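Lysyl oxidase (Pichia pastoris, PDB 1W7C) probably oxidises primary amines, peptidyl lysine among them, to aldehydes as a homodimeric copper amine oxidase with a topaquinone cofactor in each subunit. Local coordinates at residues S336-I341 against V491-V496; S600-T605 against A646-G651; L127-G132 against T216-S221. One frame throughout, in Å; residues are numbered along the deposited sequence.

Contact 1 (S336-I341 against V491-V496)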
loop_
_atom_site.group_PDB
_atom_site.type_symbol
_atom_site.label_atom_id
_atom_site.label_comp_id
_atom_site.label_asym_id
_atom_site.label_seq_id
_atom_site.Cartn_x
_atom_site.Cartn_y
_atom_site.Cartn_z
ATOM N N SER A 336 -10.053 3.207 17.618
ATOM C CA SER A 336 -11.471 3.075 17.288
ATOM C C SER A 336 -11.812 3.926 16.059
ATOM O O SER A 336 -11.637 5.141 16.034
ATOM C CB SER A 336 -12.351 3.502 18.466
ATOM O OG SER A 336 -11.994 4.792 18.915
ATOM N N LEU A 337 -12.339 3.259 15.044
ATOM C CA LEU A 337 -13.002 3.981 13.956
ATOM C C LEU A 337 -14.087 4.869 14.545
ATOM O O LEU A 337 -14.880 4.420 15.388
ATOM C CB LEU A 337 -13.622 2.970 13.000
ATOM C CG LEU A 337 -14.429 3.575 11.846
ATOM C CD1 LEU A 337 -13.543 4.287 10.843
ATOM C CD2 LEU A 337 -15.270 2.504 11.199
ATOM N N GLN A 338 -14.164 6.096 14.046
ATOM C CA GLN A 338 -15.074 7.096 14.570
ATOM C C GLN A 338 -16.222 7.463 13.652
ATOM O O GLN A 338 -17.316 7.751 14.115
ATOM C CB GLN A 338 -14.288 8.389 14.851
ATOM C CG GLN A 338 -13.343 8.205 15.989
ATOM C CD GLN A 338 -14.038 8.071 17.299
ATOM O OE1 GLN A 338 -14.907 8.877 17.633
ATOM N NE2 GLN A 338 -13.678 7.036 18.044
ATOM N N GLU A 339 -15.954 7.499 12.358
ATOM C CA GLU A 339 -16.916 8.042 11.375
ATOM C C GLU A 339 -16.439 7.700 9.999
ATOM O O GLU A 339 -15.240 7.543 9.759
ATOM C CB GLU A 339 -17.088 9.544 11.523
ATOM C CG GLU A 339 -18.044 10.271 10.580
ATOM C CD GLU A 339 -19.504 9.811 10.667
ATOM O OE1 GLU A 339 -19.817 8.652 10.295
ATOM O OE2 GLU A 339 -20.366 10.661 11.053
ATOM N N LEU A 340 -17.396 7.565 9.105
ATOM C CA LEU A 340 -17.143 7.402 7.681
ATOM C C LEU A 340 -18.143 8.269 6.953
ATOM O O LEU A 340 -19.356 8.166 7.197
ATOM C CB LEU A 340 -17.286 5.961 7.170
ATOM C CG LEU A 340 -16.769 4.777 7.869
ATOM C CD1 LEU A 340 -17.720 4.427 8.978
ATOM C CD2 LEU A 340 -16.663 3.603 6.840
ATOM N N ILE A 341 -17.658 9.106 6.054
ATOM C CA ILE A 341 -18.496 10.008 5.259
ATOM C C ILE A 341 -18.386 9.652 3.785
ATOM O O ILE A 341 -17.362 9.127 3.313
ATOM C CB ILE A 341 -18.181 11.514 5.478
ATOM C CG1 ILE A 341 -16.734 11.815 5.093
ATOM C CG2 ILE A 341 -18.525 11.869 6.923
ATOM C CD1 ILE A 341 -16.425 13.335 5.024
ATOM N N VAL A 491 -14.213 9.446 3.316
ATOM C CA VAL A 491 -13.217 9.791 4.325
ATOM C C VAL A 491 -13.595 9.110 5.631
ATOM O O VAL A 491 -14.781 9.083 6.001
ATOM C CB VAL A 491 -12.998 11.309 4.532
ATOM C CG1 VAL A 491 -11.641 11.556 5.198
ATOM C CG2 VAL A 491 -13.101 12.079 3.232
ATOM N N LEU A 492 -12.624 8.527 6.304
ATOM C CA LEU A 492 -12.814 7.721 7.528
ATOM C C LEU A 492 -11.887 8.321 8.588
ATOM O O LEU A 492 -10.726 8.577 8.291
ATOM C CB LEU A 492 -12.422 6.238 7.329
ATOM C CG LEU A 492 -13.276 5.398 6.429
ATOM C CD1 LEU A 492 -12.892 5.598 4.984
ATOM C CD2 LEU A 492 -13.163 3.916 6.811
ATOM N N ASN A 493 -12.379 8.478 9.812
ATOM C CA ASN A 493 -11.608 8.989 10.944
ATOM C C ASN A 493 -11.370 7.866 11.934
ATOM O O ASN A 493 -12.309 7.173 12.322
ATOM C CB ASN A 493 -12.359 10.121 11.644
ATOM C CG ASN A 493 -11.539 10.803 12.691
ATOM O OD1 ASN A 493 -11.866 10.732 13.879
ATOM N ND2 ASN A 493 -10.487 11.532 12.271
ATOM N N TYR A 494 -10.112 7.727 12.360
ATOM C CA TYR A 494 -9.743 6.802 13.420
ATOM C C TYR A 494 -9.169 7.560 14.618
ATOM O O TYR A 494 -8.280 8.383 14.495
ATOM C CB TYR A 494 -8.683 5.829 12.922
ATOM C CG TYR A 494 -9.151 4.849 11.854
ATOM C CD1 TYR A 494 -9.201 5.248 10.525
ATOM C CD2 TYR A 494 -9.516 3.561 12.161
ATOM C CE1 TYR A 494 -9.642 4.366 9.545
ATOM C CE2 TYR A 494 -9.933 2.688 11.213
ATOM C CZ TYR A 494 -9.987 3.096 9.893
ATOM O OH TYR A 494 -10.374 2.203 8.912
ATOM N N LYS A 495 -9.671 7.227 15.801
ATOM C CA LYS A 495 -9.094 7.697 17.053
ATOM C C LYS A 495 -7.965 6.747 17.425
ATOM O O LYS A 495 -8.209 5.550 17.653
ATOM C CB LYS A 495 -10.152 7.730 18.144
ATOM C CG LYS A 495 -9.690 8.357 19.432
ATOM C CD LYS A 495 -10.775 8.213 20.496
ATOM C CE LYS A 495 -10.429 8.943 21.807
ATOM N NZ LYS A 495 -11.481 8.627 22.837
ATOM N N VAL A 496 -6.733 7.246 17.434
ATOM C CA VAL A 496 -5.555 6.439 17.684
ATOM C C VAL A 496 -4.894 7.001 18.939
ATOM O O VAL A 496 -4.058 7.921 18.884
ATOM C CB VAL A 496 -4.577 6.485 16.467
ATOM C CG1 VAL A 496 -3.396 5.569 16.687
ATOM C CG2 VAL A 496 -5.271 6.119 15.154
#

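Contact 2 (S600-T605 against A646-G651)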
loop_
_atom_site.group_PDB
_atom_site.type_symbol
_atom_site.label_atom_id
_atom_site.label_comp_id
_atom_site.label_asym_id
_atom_site.label_seq_id
_atom_site.Cartn_x
_atom_site.Cartn_y
_atom_site.Cartn_z
ATOM N N SER A 600 -8.207 17.653 6.926
ATOM C CA SER A 600 -6.757 17.491 6.912
ATOM C C SER A 600 -6.478 16.016 7.045
ATOM O O SER A 600 -7.372 15.240 7.338
ATOM C CB SER A 600 -6.113 18.256 8.073
ATOM O OG SER A 600 -6.474 19.629 7.946
ATOM N N ASN A 601 -5.228 15.607 6.854
ATOM C CA ASN A 601 -4.904 14.184 6.996
ATOM C C ASN A 601 -4.983 13.639 8.429
ATOM O O ASN A 601 -5.361 12.497 8.643
ATOM C CB ASN A 601 -3.525 13.865 6.417
ATOM C CG ASN A 601 -3.419 14.068 4.933
ATOM O OD1 ASN A 601 -2.485 14.752 4.471
ATOM N ND2 ASN A 601 -4.302 13.467 4.176
ATOM N N LEU A 602 -4.568 14.472 9.395
ATOM C CA LEU A 602 -4.553 14.050 10.782
ATOM C C LEU A 602 -4.537 15.260 11.718
ATOM O O LEU A 602 -4.143 16.377 11.348
ATOM C CB LEU A 602 -3.474 13.060 11.097
ATOM C CG LEU A 602 -2.073 13.158 11.603
ATOM C CD1 LEU A 602 -1.863 13.898 12.855
ATOM C CD2 LEU A 602 -1.609 11.713 11.857
ATOM N N PHE A 603 -5.023 15.016 12.932
ATOM C CA PHE A 603 -5.014 16.010 13.983
ATOM C C PHE A 603 -4.452 15.392 15.244
ATOM O O PHE A 603 -4.665 14.218 15.529
ATOM C CB PHE A 603 -6.437 16.480 14.299
ATOM C CG PHE A 603 -7.068 17.311 13.205
ATOM C CD1 PHE A 603 -7.767 16.697 12.167
ATOM C CD2 PHE A 603 -6.938 18.663 13.192
ATOM C CE1 PHE A 603 -8.308 17.472 11.149
ATOM C CE2 PHE A 603 -7.496 19.433 12.197
ATOM C CZ PHE A 603 -8.161 18.839 11.147
ATOM N N LEU A 604 -3.708 16.196 15.999
ATOM C CA LEU A 604 -3.196 15.787 17.330
ATOM C C LEU A 604 -3.856 16.617 18.397
ATOM O O LEU A 604 -3.860 17.862 18.285
ATOM C CB LEU A 604 -1.685 16.037 17.365
ATOM C CG LEU A 604 -0.877 15.254 16.327
ATOM C CD1 LEU A 604 0.576 15.713 16.341
ATOM C CD2 LEU A 604 -0.926 13.764 16.535
ATOM N N THR A 605 -4.451 15.981 19.404
ATOM C CA THR A 605 -5.075 16.705 20.490
ATOM C C THR A 605 -4.661 16.163 21.835
ATOM O O THR A 605 -4.170 15.030 21.962
ATOM C CB THR A 605 -6.599 16.666 20.406
ATOM O OG1 THR A 605 -7.042 15.309 20.610
ATOM C CG2 THR A 605 -7.118 17.164 19.034
ATOM N N ALA A 646 -4.028 10.897 18.416
ATOM C CA ALA A 646 -3.973 11.192 16.990
ATOM C C ALA A 646 -5.291 10.750 16.371
ATOM O O ALA A 646 -5.727 9.656 16.542
ATOM C CB ALA A 646 -2.807 10.488 16.318
ATOM N N TRP A 647 -5.885 11.666 15.624
ATOM C CA TRP A 647 -7.133 11.399 14.885
ATOM C C TRP A 647 -6.676 11.342 13.421
ATOM O O TRP A 647 -6.329 12.383 12.838
ATOM C CB TRP A 647 -8.142 12.554 15.129
ATOM C CG TRP A 647 -8.445 12.820 16.578
ATOM C CD1 TRP A 647 -7.741 13.637 17.368
ATOM C CD2 TRP A 647 -9.546 12.325 17.381
ATOM N NE1 TRP A 647 -8.272 13.642 18.633
ATOM C CE2 TRP A 647 -9.385 12.850 18.671
ATOM C CE3 TRP A 647 -10.605 11.443 17.150
ATOM C CZ2 TRP A 647 -10.276 12.593 19.713
ATOM C CZ3 TRP A 647 -11.502 11.179 18.180
ATOM C CH2 TRP A 647 -11.323 11.742 19.465
ATOM N N VAL A 648 -6.633 10.112 12.887
ATOM C CA VAL A 648 -5.992 9.809 11.635
ATOM C C VAL A 648 -7.027 9.490 10.586
ATOM O O VAL A 648 -7.911 8.679 10.814
ATOM C CB VAL A 648 -5.007 8.622 11.771
ATOM C CG1 VAL A 648 -4.334 8.390 10.467
ATOM C CG2 VAL A 648 -4.000 8.893 12.885
ATOM N N ASN A 649 -6.951 10.155 9.431
ATOM C CA ASN A 649 -7.887 9.934 8.356
ATOM C C ASN A 649 -7.347 9.077 7.219
ATOM O O ASN A 649 -6.169 9.162 6.841
ATOM C CB ASN A 649 -8.365 11.266 7.774
ATOM C CG ASN A 649 -9.110 12.075 8.779
ATOM O OD1 ASN A 649 -9.829 11.516 9.625
ATOM N ND2 ASN A 649 -8.945 13.400 8.714
ATOM N N LEU A 650 -8.248 8.268 6.670
ATOM C CA LEU A 650 -8.050 7.530 5.417
ATOM C C LEU A 650 -9.128 7.954 4.465
ATOM O O LEU A 650 -10.252 8.230 4.863
ATOM C CB LEU A 650 -8.144 6.029 5.692
ATOM C CG LEU A 650 -7.014 5.408 6.506
ATOM C CD1 LEU A 650 -7.200 3.938 6.649
ATOM C CD2 LEU A 650 -5.667 5.723 5.893
ATOM N N GLY A 651 -8.842 7.931 3.182
ATOM C CA GLY A 651 -9.832 8.388 2.238
ATOM C C GLY A 651 -9.586 7.947 0.829
ATOM O O GLY A 651 -8.528 7.400 0.517
HETATM O O HOH W 1 -6.069 11.476 5.175
#

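Contact 3 (L127-G132 against T216-S221)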
loop_
_atom_site.group_PDB
_atom_site.type_symbol
_atom_site.label_atom_id
_atom_site.label_comp_id
_atom_site.label_asym_id
_atom_site.label_seq_id
_atom_site.Cartn_x
_atom_site.Cartn_y
_atom_site.Cartn_z
ATOM N N LEU A 127 -31.430 16.904 21.609
ATOM C CA LEU A 127 -31.318 17.169 20.179
ATOM C C LEU A 127 -32.700 17.539 19.662
ATOM O O LEU A 127 -33.595 16.700 19.708
ATOM C CB LEU A 127 -30.785 15.920 19.469
ATOM C CG LEU A 127 -30.687 15.939 17.937
ATOM C CD1 LEU A 127 -29.490 16.778 17.530
ATOM C CD2 LEU A 127 -30.572 14.539 17.401
ATOM N N PRO A 128 -32.908 18.775 19.202
ATOM C CA PRO A 128 -34.243 19.199 18.754
ATOM C C PRO A 128 -34.800 18.341 17.615
ATOM O O PRO A 128 -34.061 17.891 16.730
ATOM C CB PRO A 128 -33.996 20.624 18.265
ATOM C CG PRO A 128 -32.823 21.081 19.011
ATOM C CD PRO A 128 -31.922 19.877 19.112
ATOM N N PHE A 129 -36.121 18.190 17.591
ATOM C CA PHE A 129 -36.798 17.446 16.546
ATOM C C PHE A 129 -36.332 17.838 15.137
ATOM O O PHE A 129 -36.097 16.972 14.304
ATOM C CB PHE A 129 -38.315 17.664 16.653
ATOM C CG PHE A 129 -39.094 16.916 15.603
ATOM C CD1 PHE A 129 -39.415 15.576 15.786
ATOM C CD2 PHE A 129 -39.488 17.549 14.421
ATOM C CE1 PHE A 129 -40.104 14.894 14.838
ATOM C CE2 PHE A 129 -40.195 16.858 13.473
ATOM C CZ PHE A 129 -40.502 15.530 13.678
ATOM N N GLU A 130 -36.256 19.141 14.853
ATOM C CA GLU A 130 -35.922 19.591 13.498
ATOM C C GLU A 130 -34.609 19.021 12.975
ATOM O O GLU A 130 -34.508 18.800 11.781
ATOM C CB GLU A 130 -35.899 21.104 13.356
ATOM C CG GLU A 130 -37.266 21.783 13.477
ATOM C CD GLU A 130 -38.364 21.151 12.621
ATOM O OE1 GLU A 130 -39.481 20.968 13.127
ATOM O OE2 GLU A 130 -38.128 20.891 11.418
ATOM N N VAL A 131 -33.640 18.796 13.864
ATOM C CA VAL A 131 -32.316 18.280 13.497
ATOM C C VAL A 131 -32.135 16.852 14.046
ATOM O O VAL A 131 -31.028 16.367 14.257
ATOM C CB VAL A 131 -31.171 19.216 13.968
ATOM C CG1 VAL A 131 -31.212 20.535 13.242
ATOM C CG2 VAL A 131 -31.171 19.425 15.468
ATOM N N GLY A 132 -33.246 16.175 14.231
ATOM C CA GLY A 132 -33.283 14.899 14.887
ATOM C C GLY A 132 -32.678 13.761 14.057
ATOM O O GLY A 132 -32.315 13.912 12.883
ATOM N N THR A 216 -41.105 20.756 7.762
ATOM C CA THR A 216 -40.939 21.468 9.040
ATOM C C THR A 216 -42.022 21.056 10.034
ATOM O O THR A 216 -43.194 20.990 9.696
ATOM C CB THR A 216 -41.016 22.977 8.823
ATOM O OG1 THR A 216 -40.066 23.381 7.821
ATOM C CG2 THR A 216 -40.615 23.755 10.105
ATOM N N GLY A 217 -41.602 20.763 11.257
ATOM C CA GLY A 217 -42.509 20.543 12.369
ATOM C C GLY A 217 -43.006 19.114 12.462
ATOM O O GLY A 217 -42.825 18.315 11.551
ATOM N N ARG A 218 -43.697 18.818 13.562
ATOM C CA ARG A 218 -44.157 17.475 13.898
ATOM C C ARG A 218 -45.530 17.132 13.320
ATOM O O ARG A 218 -45.970 16.013 13.445
ATOM C CB ARG A 218 -44.213 17.330 15.423
ATOM C CG ARG A 218 -42.851 17.365 16.080
ATOM C CD ARG A 218 -42.869 16.917 17.522
ATOM N NE ARG A 218 -43.668 17.798 18.383
ATOM C CZ ARG A 218 -44.078 17.474 19.595
ATOM N NH1 ARG A 218 -43.801 16.270 20.092
ATOM N NH2 ARG A 218 -44.753 18.350 20.328
ATOM N N ASP A 219 -46.201 18.116 12.717
ATOM C CA ASP A 219 -47.514 17.918 12.100
ATOM C C ASP A 219 -47.364 17.738 10.594
ATOM O O ASP A 219 -47.175 18.711 9.838
ATOM C CB ASP A 219 -48.398 19.113 12.437
ATOM C CG ASP A 219 -49.779 19.014 11.866
ATOM O OD1 ASP A 219 -50.125 17.990 11.227
ATOM O OD2 ASP A 219 -50.593 19.942 12.029
ATOM N N VAL A 220 -47.412 16.491 10.155
ATOM C CA VAL A 220 -47.162 16.183 8.747
ATOM C C VAL A 220 -48.226 16.752 7.808
ATOM O O VAL A 220 -47.973 16.897 6.623
ATOM C CB VAL A 220 -47.006 14.667 8.496
ATOM C CG1 VAL A 220 -45.860 14.107 9.315
ATOM C CG2 VAL A 220 -48.301 13.912 8.786
ATOM N N SER A 221 -49.416 17.078 8.328
ATOM C CA SER A 221 -50.435 17.717 7.502
ATOM C C SER A 221 -49.967 19.063 6.959
ATOM O O SER A 221 -50.529 19.553 5.991
ATOM C CB SER A 221 -51.761 17.875 8.279
ATOM O OG SER A 221 -51.683 18.915 9.231
#

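Contact 1 (S336-I341 against V491-V496)
Leu337 has CG anti to its backbone N (chi1 176°), and chi2 (69°) then sets CD1 over one face of the Tyr494 ring. CD1 sits 4.0 Å from the ring centroid, displaced toward the rim, in a CH-pi contact. On the same face of the sheet Leu340 CD2 meets Leu492 CD2 at 3.5 Å, and Phe442 packs on Leu337, Leu340 and Leu492. The face with Ser336, Glu339, Asn493 and Lys495 is mostly polar, apart from Ile341 against Val491. Gln338 lies alongside Asn493 with the amide planes nearly perpendicular, Asn493 OD1 lying 3.5 Å from Gln338 CB; the two amides bond outward, Gln338 OE1 to Ser614 N, Asn493 OD1 to Ser614 OG and Asn493 ND2 to Asn649 OD1. Lys495 extends past Ser336 to a salt bridge with Glu334. Between the backbones, Gln338 N gives a 2.8 Å bond to Asn493 O, while Asn493 N turns to Glu339 O at 3.0 Å, so two residues stand opposite one. This is a beta bulge in an antiparallel pair of the copper amine oxidase catalytic domain, with Leu340 packed near Asp358, the predicted proton acceptor, and Leu492 close to the copper ligand His490.

Contact 2 (S600-T605 against A646-G651)
Trp647 and Thr605 meet through a side-chain hydrogen bond: the indole NE1 donates to Thr605 OG1 over 2.9 Å, nearly straight at 169°, with the hydroxyl oxygen at the ring edge and in its plane. Thr605 OG1 lies between its backbone N and carbonyl carbon (chi1 66°), and the two side chains cross at about a right angle. Asn649 adds another side-chain bond, its ND2 reaching Ser600 O at 2.8 Å with the acceptor in the amide plane; ND2 also bonds Trp597 O, and OD1 accepts from Asn493 ND2. A water joins the two segments, accepting from Asn601 ND2 and donating to Asn649 O; Asn601 OD1 bonds Trp547 N. In the backbone, Phe603 and Trp647 form an antiparallel hydrogen-bonded pair of the copper amine oxidase enzyme domain, with Trp647 N 2.8 Å from Phe603 O, and Asn649 N bonds Asn601 O. The flanking non-hydrogen-bonded pairs make apolar contacts on the opposite face from Trp647: Leu602 CD2 touches Val648 CG2 at 3.8 Å, and Leu604 CD2 touches Ala646 CB at 3.8 Å. Phe630 meets the rings of both Phe603 and Trp647 edge-to-face. Since Thr605 also packs on Glu540, a calcium ligand, and Trp647 on Phe633 of that site, the indole-hydroxyl bond is consistent with a ring held in one orientation near the calcium.

Contact 3 (L127-G132 against T216-S221)
Arg218 CG lies over the centre of the Phe129 ring, 3.6 Å from its centroid and only 4° off the ring normal, a CH-pi contact between a 3-10 turn that follows strand 126-128 and the loop joining strands 209-214 and 224-230. Strand 126-128 belongs to one antiparallel sheet, strands 209-214 and 224-230 to another, so the contact joins two sheets, probably those of the N2 and N3 domains of the family. Phe129 CB points toward the loop and CG stands anti to the backbone N (chi1 -180°); CE2 also comes within 3.6 Å of Gly217 O. Beside it, the carboxylate of Glu130 takes the N-H of Gly217. OE1 accepts at 2.8 Å on its syn side, though the bond is bent to 132°, while OE2 makes a weak, longer bond to the same nitrogen.

Outside this first shell, Glu130 OE2 is hydrogen-bonded to Thr187 OG1, and Thr216 OG1 is tied to Asp214 and to Thr187 N. The guanidinium of Arg218 is steeply inclined to the Phe129 ring and bonds the carbonyls of Gly90, Gly92 (through NH2) and Phe50, while Phe50 meets Phe129 edge-to-face and Lys138 makes a cation-pi contact with the Phe129 ring. Farther along the loop Asp219 closes an Asx turn: its OD1 receives both Ser221 N, at 3.1 Å, and Ser221 OG, at 2.7 Å, from the same face of the carboxylate.

In the fold
Contacts 1 and 2 are buried neighbours in the catalytic domain, their centres about 9 Å apart, and they join through adjacent strands 488-498 and 642-654. Asn493 of contact 1 and Asn649 of contact 2 link their side-chain amides directly, and Val496 N bonds Ala646 O. Both are ladders of backbone bonds with an apolar face and a face holding polar groups, contact 1 close to the copper ligand His490 and the predicted proton acceptor Asp358, contact 2 beside a calcium site. Contact 3 lies at the surface, its centre about 29 Å from that of contact 1; with no strand pairing, it relies on a carboxylate gripping a backbone N-H and an arginine chain lying over a ring.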